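Local coordinates for Gp26 (Listeria phage P40, PDB 4JZ5), which probably hydrolyses the peptidoglycan of the Listeria cell wall as a phage endolysin with a glycosyl hydrolase family 25 catalytic domain, at residues 51-63 with 93-107. Residues are numbered along the deposited sequence; the frame is centred on the assembly and turned at random.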
ATOM      1  N   SER A  51      -2.394   6.847   2.833  1.00  4.80           N
ATOM      2  CA  SER A  51      -2.392   8.272   2.566  1.00  5.55           C
ATOM      3  C   SER A  51      -3.723   8.950   2.838  1.00  5.28           C
ATOM      4  O   SER A  51      -3.765  10.078   3.330  1.00  5.95           O
ATOM      5  CB  SER A  51      -2.023   8.523   1.107  1.00  6.15           C
ATOM      6  OG  SER A  51      -2.937   7.919   0.203  1.00  6.11           O
ATOM      7  N   SER A  52      -4.811   8.270   2.484  1.00  5.05           N
ATOM      8  CA  SER A  52      -6.080   8.936   2.290  1.00  5.19           C
ATOM      9  C   SER A  52      -7.171   7.907   2.031  1.00  5.20           C
ATOM     10  O   SER A  52      -6.899   6.803   1.560  1.00  5.65           O
ATOM     11  CB  SER A  52      -5.983   9.908   1.107  1.00  6.23           C
ATOM     12  OG  SER A  52      -5.190   9.387   0.052  1.00  6.17           O
ATOM     13  N   ASN A  53      -8.395   8.308   2.347  1.00  6.14           N
ATOM     14  CA  ASN A  53      -9.621   7.584   2.035  1.00  6.24           C
ATOM     15  C   ASN A  53     -10.418   8.439   1.067  1.00  6.06           C
ATOM     16  O   ASN A  53     -11.014   9.452   1.461  1.00  6.63           O
ATOM     17  CB  ASN A  53     -10.481   7.393   3.284  1.00  8.12           C
ATOM     18  CG  ASN A  53      -9.977   6.303   4.203  1.00 13.50           C
ATOM     19  OD1 ASN A  53      -8.926   5.708   3.986  1.00 18.66           O
ATOM     20  ND2 ASN A  53     -10.739   6.033   5.248  1.00 15.13           N
ATOM     21  N   GLY A  54     -10.427   8.048  -0.202  1.00  6.11           N
ATOM     22  CA  GLY A  54     -11.085   8.853  -1.216  1.00  6.81           C
ATOM     23  C   GLY A  54     -10.612  10.298  -1.198  1.00  6.06           C
ATOM     24  O   GLY A  54      -9.443  10.581  -0.963  1.00  7.01           O
ATOM     25  N   THR A  55     -11.550  11.209  -1.457  1.00  6.27           N
ATOM     26  CA  THR A  55     -11.354  12.635  -1.239  1.00  7.61           C
ATOM     27  C   THR A  55     -11.898  13.052   0.126  1.00  6.98           C
ATOM     28  O   THR A  55     -11.927  14.235   0.457  1.00  9.96           O
ATOM     29  CB  THR A  55     -12.049  13.466  -2.324  1.00  8.55           C
ATOM     30  OG1 THR A  55     -13.388  12.999  -2.489  1.00  8.77           O
ATOM     31  CG2 THR A  55     -11.312  13.370  -3.648  1.00  9.32           C
ATOM     32  N   GLN A  56     -12.322  12.085   0.933  1.00  7.35           N
ATOM     33  CA  GLN A  56     -12.959  12.378   2.209  1.00  8.69           C
ATOM     34  C   GLN A  56     -11.956  12.928   3.214  1.00  8.36           C
ATOM     35  O   GLN A  56     -12.242  13.904   3.902  1.00 10.08           O
ATOM     36  CB  GLN A  56     -13.611  11.115   2.761  1.00  8.97           C
ATOM     37  CG  GLN A  56     -14.344  11.313   4.068  1.00 10.30           C
ATOM     38  CD  GLN A  56     -15.050  10.066   4.536  1.00 10.04           C
ATOM     39  OE1 GLN A  56     -14.818   8.963   4.038  1.00 11.06           O
ATOM     40  NE2 GLN A  56     -15.937  10.236   5.508  1.00 14.82           N
ATOM     41  N   LYS A  57     -10.784  12.309   3.310  1.00  8.32           N
ATOM     42  CA  LYS A  57      -9.793  12.727   4.292  1.00  8.07           C
ATOM     43  C   LYS A  57      -8.438  12.122   3.977  1.00  7.26           C
ATOM     44  O   LYS A  57      -8.336  11.079   3.319  1.00  7.38           O
ATOM     45  CB  LYS A  57     -10.213  12.282   5.696  1.00 10.35           C
ATOM     46  CG  LYS A  57     -10.203  10.777   5.870  1.00 11.14           C
ATOM     47  CD  LYS A  57     -10.558  10.363   7.298  1.00 15.58           C
ATOM     48  CE  LYS A  57     -10.335   8.872   7.506  1.00 22.33           C
ATOM     49  NZ  LYS A  57     -10.911   8.394   8.793  1.00 23.84           N
ATOM     50  N   TYR A  58      -7.394  12.793   4.440  1.00  7.35           N
ATOM     51  CA  TYR A  58      -6.102  12.149   4.581  1.00  7.15           C
ATOM     52  C   TYR A  58      -6.143  11.260   5.809  1.00  6.73           C
ATOM     53  O   TYR A  58      -6.876  11.531   6.762  1.00  8.35           O
ATOM     54  CB  TYR A  58      -4.986  13.189   4.696  1.00  7.40           C
ATOM     55  CG  TYR A  58      -4.895  14.020   3.437  1.00  8.60           C
ATOM     56  CD1 TYR A  58      -4.221  13.545   2.319  1.00  9.25           C
ATOM     57  CD2 TYR A  58      -5.535  15.248   3.342  1.00 10.27           C
ATOM     58  CE1 TYR A  58      -4.159  14.293   1.150  1.00 11.20           C
ATOM     59  CE2 TYR A  58      -5.473  16.007   2.178  1.00 11.85           C
ATOM     60  CZ  TYR A  58      -4.790  15.521   1.086  1.00 11.90           C
ATOM     61  OH  TYR A  58      -4.736  16.286  -0.066  1.00 15.36           O
ATOM     62  N   ASP A  59      -5.374  10.185   5.800  1.00  6.73           N
ATOM     63  CA  ASP A  59      -5.288   9.344   6.985  1.00  5.95           C
ATOM     64  C   ASP A  59      -4.747  10.162   8.151  1.00  6.81           C
ATOM     65  O   ASP A  59      -3.774  10.912   7.996  1.00  7.01           O
ATOM     66  CB  ASP A  59      -4.408   8.139   6.695  1.00  7.16           C
ATOM     67  CG  ASP A  59      -4.290   7.209   7.880  1.00  6.39           C
ATOM     68  OD1 ASP A  59      -3.460   7.504   8.768  1.00  7.39           O
ATOM     69  OD2 ASP A  59      -5.029   6.197   7.931  1.00  7.18           O
ATOM     70  N   GLU A  60      -5.377  10.016   9.309  1.00  7.34           N
ATOM     71  CA  GLU A  60      -5.063  10.833  10.465  1.00  8.42           C
ATOM     72  C   GLU A  60      -3.650  10.637  10.989  1.00  7.09           C
ATOM     73  O   GLU A  60      -3.167  11.481  11.743  1.00  9.72           O
ATOM     74  CB  GLU A  60      -6.060  10.531  11.587  1.00 12.00           C
ATOM     75  CG  GLU A  60      -7.519  10.881  11.259  1.00 18.42           C
ATOM     76  CD  GLU A  60      -8.330   9.741  10.612  1.00 16.69           C
ATOM     77  OE1 GLU A  60      -7.796   8.928   9.824  1.00 13.93           O
ATOM     78  OE2 GLU A  60      -9.554   9.674  10.891  1.00 19.54           O
ATOM     79  N   ARG A  61      -3.004   9.532  10.638  1.00  6.77           N
ATOM     80  CA  ARG A  61      -1.645   9.269  11.090  1.00  7.31           C
ATOM     81  C   ARG A  61      -0.624   9.381   9.962  1.00  6.39           C
ATOM     82  O   ARG A  61       0.528   9.009  10.159  1.00  6.82           O
ATOM     83  CB  ARG A  61      -1.538   7.885  11.753  1.00  8.30           C
ATOM     84  CG  ARG A  61      -2.418   7.694  12.994  1.00  8.72           C
ATOM     85  CD  ARG A  61      -1.977   8.468  14.219  1.00 11.69           C
ATOM     86  NE  ARG A  61      -3.035   8.410  15.230  1.00 13.19           N
ATOM     87  CZ  ARG A  61      -2.912   8.801  16.490  1.00 12.88           C
ATOM     88  NH1 ARG A  61      -1.764   9.272  16.939  1.00 12.61           N
ATOM     89  NH2 ARG A  61      -3.949   8.705  17.310  1.00 15.79           N
ATOM     90  N   LEU A  62      -1.033   9.869   8.793  1.00  6.56           N
ATOM     91  CA  LEU A  62      -0.113   9.970   7.662  1.00  6.73           C
ATOM     92  C   LEU A  62       1.184  10.695   8.027  1.00  6.16           C
ATOM     93  O   LEU A  62       2.285  10.179   7.803  1.00  6.06           O
ATOM     94  CB  LEU A  62      -0.789  10.701   6.505  1.00  6.88           C
ATOM     95  CG  LEU A  62       0.125  11.144   5.359  1.00  7.23           C
ATOM     96  CD1 LEU A  62       0.748   9.956   4.673  1.00  6.72           C
ATOM     97  CD2 LEU A  62      -0.672  11.958   4.354  1.00  8.32           C
ATOM     98  N   GLU A  63       1.071  11.885   8.594  1.00  6.32           N
ATOM     99  CA  GLU A  63       2.268  12.646   8.872  1.00  7.08           C
ATOM    100  C   GLU A  63       3.061  12.042  10.015  1.00  6.82           C
ATOM    101  O   GLU A  63       4.287  12.011   9.964  1.00  6.76           O
ATOM    102  CB  GLU A  63       1.918  14.103   9.112  1.00  9.07           C
ATOM    103  CG  GLU A  63       1.343  14.736   7.842  1.00 12.47           C
ATOM    104  CD  GLU A  63       0.913  16.164   8.014  1.00 19.00           C
ATOM    105  OE1 GLU A  63       1.465  16.842   8.895  1.00 20.01           O
ATOM    106  OE2 GLU A  63       0.015  16.606   7.265  1.00 30.69           O
ATOM    107  N   GLU A  93      -9.260  11.918  -6.733  1.00  5.57           N
ATOM    108  CA  GLU A  93      -8.683  10.960  -5.800  1.00  5.51           C
ATOM    109  C   GLU A  93      -7.204  10.712  -6.102  1.00  5.66           C
ATOM    110  O   GLU A  93      -6.386  10.605  -5.178  1.00  5.64           O
ATOM    111  CB  GLU A  93      -9.458   9.635  -5.802  1.00  5.47           C
ATOM    112  CG  GLU A  93     -10.797   9.774  -5.083  1.00  6.18           C
ATOM    113  CD  GLU A  93     -11.349   8.496  -4.500  1.00  5.16           C
ATOM    114  OE1 GLU A  93     -10.610   7.474  -4.417  1.00  5.40           O
ATOM    115  OE2 GLU A  93     -12.519   8.528  -4.075  1.00  6.43           O
ATOM    116  N   ALA A  94      -6.835  10.627  -7.373  1.00  5.27           N
ATOM    117  CA  ALA A  94      -5.424  10.515  -7.723  1.00  6.30           C
ATOM    118  C   ALA A  94      -4.648  11.705  -7.159  1.00  5.66           C
ATOM    119  O   ALA A  94      -3.536  11.532  -6.642  1.00  6.17           O
ATOM    120  CB  ALA A  94      -5.269  10.422  -9.223  1.00  6.52           C
ATOM    121  N   ASN A  95      -5.236  12.895  -7.228  1.00  6.10           N
ATOM    122  CA  ASN A  95      -4.588  14.074  -6.671  1.00  7.37           C
ATOM    123  C   ASN A  95      -4.467  14.040  -5.153  1.00  6.34           C
ATOM    124  O   ASN A  95      -3.573  14.661  -4.600  1.00  7.25           O
ATOM    125  CB  ASN A  95      -5.309  15.337  -7.110  1.00  8.65           C
ATOM    126  CG  ASN A  95      -5.038  15.672  -8.553  1.00 10.44           C
ATOM    127  OD1 ASN A  95      -3.994  15.312  -9.095  1.00 11.80           O
ATOM    128  ND2 ASN A  95      -5.961  16.392  -9.179  1.00 13.20           N
ATOM    129  N   MET A  96      -5.340  13.307  -4.466  1.00  6.38           N
ATOM    130  CA  MET A  96      -5.175  13.095  -3.022  1.00  7.22           C
ATOM    131  C   MET A  96      -3.870  12.363  -2.749  1.00  5.87           C
ATOM    132  O   MET A  96      -3.112  12.709  -1.847  1.00  6.60           O
ATOM    133  CB  MET A  96      -6.327  12.260  -2.448  1.00  7.88           C
ATOM    134  CG  MET A  96      -7.674  12.960  -2.378  1.00 11.83           C
ATOM    135  SD  MET A  96      -7.797  14.264  -1.120  1.00 10.28           S
ATOM    136  CE  MET A  96      -7.827  13.350   0.409  1.00 12.59           C
ATOM    137  N   LEU A  97      -3.621  11.305  -3.505  1.00  5.88           N
ATOM    138  CA  LEU A  97      -2.402  10.540  -3.322  1.00  5.41           C
ATOM    139  C   LEU A  97      -1.175  11.394  -3.672  1.00  5.38           C
ATOM    140  O   LEU A  97      -0.170  11.359  -2.953  1.00  6.05           O
ATOM    141  CB  LEU A  97      -2.450   9.251  -4.137  1.00  5.63           C
ATOM    142  CG  LEU A  97      -1.231   8.325  -4.048  1.00  5.68           C
ATOM    143  CD1 LEU A  97      -0.818   7.982  -2.617  1.00  6.36           C
ATOM    144  CD2 LEU A  97      -1.503   7.058  -4.825  1.00  5.97           C
ATOM    145  N   VAL A  98      -1.250  12.164  -4.750  1.00  5.78           N
ATOM    146  CA  VAL A  98      -0.149  13.062  -5.102  1.00  6.10           C
ATOM    147  C   VAL A  98       0.078  14.084  -3.992  1.00  6.19           C
ATOM    148  O   VAL A  98       1.228  14.338  -3.589  1.00  6.39           O
ATOM    149  CB  VAL A  98      -0.407  13.758  -6.452  1.00  7.33           C
ATOM    150  CG1 VAL A  98       0.701  14.772  -6.773  1.00  7.57           C
ATOM    151  CG2 VAL A  98      -0.513  12.734  -7.566  1.00  7.71           C
ATOM    152  N   SER A  99      -1.005  14.661  -3.479  1.00  6.29           N
ATOM    153  CA  SER A  99      -0.896  15.626  -2.398  1.00  6.65           C
ATOM    154  C   SER A  99      -0.288  15.015  -1.140  1.00  6.39           C
ATOM    155  O   SER A  99       0.519  15.653  -0.467  1.00  7.23           O
ATOM    156  CB  SER A  99      -2.265  16.217  -2.093  1.00  8.14           C
ATOM    157  OG  SER A  99      -2.672  17.088  -3.131  1.00 16.11           O
ATOM    158  N   ALA A 100      -0.676  13.787  -0.823  1.00  6.36           N
ATOM    159  CA  ALA A 100      -0.105  13.091   0.329  1.00  6.29           C
ATOM    160  C   ALA A 100       1.395  12.880   0.154  1.00  6.05           C
ATOM    161  O   ALA A 100       2.175  13.054   1.099  1.00  6.28           O
ATOM    162  CB  ALA A 100      -0.808  11.759   0.533  1.00  6.20           C
ATOM    163  N   TYR A 101       1.790  12.481  -1.047  1.00  5.95           N
ATOM    164  CA  TYR A 101       3.204  12.352  -1.386  1.00  6.20           C
ATOM    165  C   TYR A 101       3.935  13.688  -1.164  1.00  6.13           C
ATOM    166  O   TYR A 101       4.989  13.740  -0.527  1.00  6.65           O
ATOM    167  CB  TYR A 101       3.319  11.852  -2.833  1.00  6.75           C
ATOM    168  CG  TYR A 101       4.733  11.800  -3.346  1.00  6.11           C
ATOM    169  CD1 TYR A 101       5.589  10.769  -3.007  1.00  6.00           C
ATOM    170  CD2 TYR A 101       5.217  12.794  -4.171  1.00  8.15           C
ATOM    171  CE1 TYR A 101       6.885  10.736  -3.474  1.00  6.78           C
ATOM    172  CE2 TYR A 101       6.503  12.760  -4.649  1.00  8.89           C
ATOM    173  CZ  TYR A 101       7.344  11.740  -4.295  1.00  6.95           C
ATOM    174  OH  TYR A 101       8.633  11.719  -4.771  1.00  9.23           O
ATOM    175  N   LYS A 102       3.357  14.769  -1.665  1.00  7.08           N
ATOM    176  CA  LYS A 102       3.933  16.089  -1.453  1.00  7.86           C
ATOM    177  C   LYS A 102       4.007  16.457   0.030  1.00  7.44           C
ATOM    178  O   LYS A 102       4.981  17.052   0.469  1.00  8.32           O
ATOM    179  CB  LYS A 102       3.134  17.134  -2.227  1.00  9.16           C
ATOM    180  CG  LYS A 102       3.241  17.014  -3.743  1.00 10.43           C
ATOM    181  CD  LYS A 102       2.276  17.996  -4.405  1.00 16.08           C
ATOM    182  CE  LYS A 102       2.443  18.110  -5.909  1.00 20.42           C
ATOM    183  NZ  LYS A 102       1.534  19.163  -6.458  1.00 29.92           N
ATOM    184  N   LYS A 103       2.988  16.126   0.804  1.00  7.22           N
ATOM    185  CA  LYS A 103       2.998  16.407   2.236  1.00  8.58           C
ATOM    186  C   LYS A 103       4.161  15.695   2.926  1.00  7.25           C
ATOM    187  O   LYS A 103       4.844  16.259   3.776  1.00  9.08           O
ATOM    188  CB  LYS A 103       1.687  15.965   2.871  1.00  9.66           C
ATOM    189  CG  LYS A 103       0.482  16.836   2.583  1.00 14.19           C
ATOM    190  CD  LYS A 103      -0.770  16.225   3.204  1.00 20.23           C
ATOM    191  CE  LYS A 103      -2.009  17.022   2.867  1.00 21.67           C
ATOM    192  NZ  LYS A 103      -2.015  18.338   3.551  1.00 28.55           N
ATOM    193  N   CYS A 104       4.384  14.438   2.558  1.00  6.00           N
ATOM    194  CA  CYS A 104       5.514  13.712   3.108  1.00  6.43           C
ATOM    195  C   CYS A 104       6.822  14.410   2.757  1.00  6.21           C
ATOM    196  O   CYS A 104       7.685  14.590   3.604  1.00  7.07           O
ATOM    197  CB  CYS A 104       5.539  12.287   2.582  1.00  5.94           C
ATOM    198  SG  CYS A 104       4.190  11.259   3.239  1.00  6.69           S
ATOM    199  N   ARG A 105       6.968  14.819   1.498  1.00  7.18           N
ATOM    200  CA  ARG A 105       8.199  15.482   1.083  1.00  6.84           C
ATOM    201  C   ARG A 105       8.379  16.832   1.785  1.00  8.54           C
ATOM    202  O   ARG A 105       9.505  17.223   2.090  1.00  8.60           O
ATOM    203  CB  ARG A 105       8.256  15.640  -0.441  1.00  8.06           C
ATOM    204  CG  ARG A 105       8.289  14.318  -1.191  1.00  7.32           C
ATOM    205  CD  ARG A 105       8.987  14.460  -2.540  1.00  9.91           C
ATOM    206  NE  ARG A 105      10.401  14.765  -2.348  1.00  9.15           N
ATOM    207  CZ  ARG A 105      11.027  15.863  -2.754  1.00 10.10           C
ATOM    208  NH1 ARG A 105      10.400  16.820  -3.426  1.00 11.16           N
ATOM    209  NH2 ARG A 105      12.301  15.987  -2.460  1.00 10.15           N
ATOM    210  N   GLN A 106       7.288  17.544   2.058  1.00  9.11           N
ATOM    211  CA  GLN A 106       7.354  18.790   2.806  1.00  9.65           C
ATOM    212  C   GLN A 106       7.955  18.582   4.193  1.00  9.80           C
ATOM    213  O   GLN A 106       8.595  19.489   4.731  1.00 11.33           O
ATOM    214  CB  GLN A 106       5.965  19.414   2.929  1.00 11.68           C
ATOM    215  CG  GLN A 106       5.930  20.736   3.681  1.00 16.66           C
ATOM    216  CD  GLN A 106       6.229  21.931   2.801  1.00 32.27           C
ATOM    217  OE1 GLN A 106       6.013  21.895   1.589  1.00 38.68           O
ATOM    218  NE2 GLN A 106       6.719  23.003   3.410  1.00 35.13           N
ATOM    219  N   LEU A 107       7.751  17.404   4.779  1.00  9.08           N
ATOM    220  CA  LEU A 107       8.288  17.079   6.096  1.00 10.00           C
ATOM    221  C   LEU A 107       9.691  16.494   6.004  1.00  9.40           C
ATOM    222  O   LEU A 107      10.272  16.104   7.010  1.00 10.50           O
ATOM    223  CB  LEU A 107       7.362  16.097   6.794  1.00 12.75           C
ATOM    224  CG  LEU A 107       5.963  16.655   7.060  1.00 16.84           C
ATOM    225  CD1 LEU A 107       5.002  15.531   7.421  1.00 16.81           C
ATOM    226  CD2 LEU A 107       6.007  17.707   8.156  1.00 20.41           C
TER
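Tyr58 lays its ring between two side chains of helix 93-106, Met96 on one face and Lys103 on the other. Met96 CB stands 3.8 Å from Gly54 O, CG packs against that same carbonyl oxygen and Thr55 CA, and SD lies oblique to the Tyr58 ring in a Met-aromatic contact. Bends at chi2 (-71°) and chi3 (-72°) then curl the chain back and put Met96 CE over the centre of the Tyr58 ring, 3.8 Å from its centroid, in a CH-pi contact. Lys103 CE packs on the opposite face, and Lys103 NZ, 4.7 Å from the Tyr58 centroid, adds a cation-pi interaction. At the ring edge, Ser99 CB approaches Tyr58 OH to 3.2 Å. The helix packs here on the outside of the alpha/beta barrel of glycosyl hydrolase family 25, following strand 76-81, the parallel neighbour of strand 46-53; it runs roughly antiparallel (150°) to strand 51-53, whose hairpin to 57-58 carries a classic beta bulge. Deeper in, Ala100 CB sits 3.5 Å from Ser51 CB and also meets Leu62 CD2. The other Leu62 branch, CD1, reaches Cys104 SG. The Glu93 carboxylate packs against Gly54, Glu93 OE2 being 3.2 Å from Gly54 CA, while OE1 accepts a hydrogen bond from the backbone of Leu83.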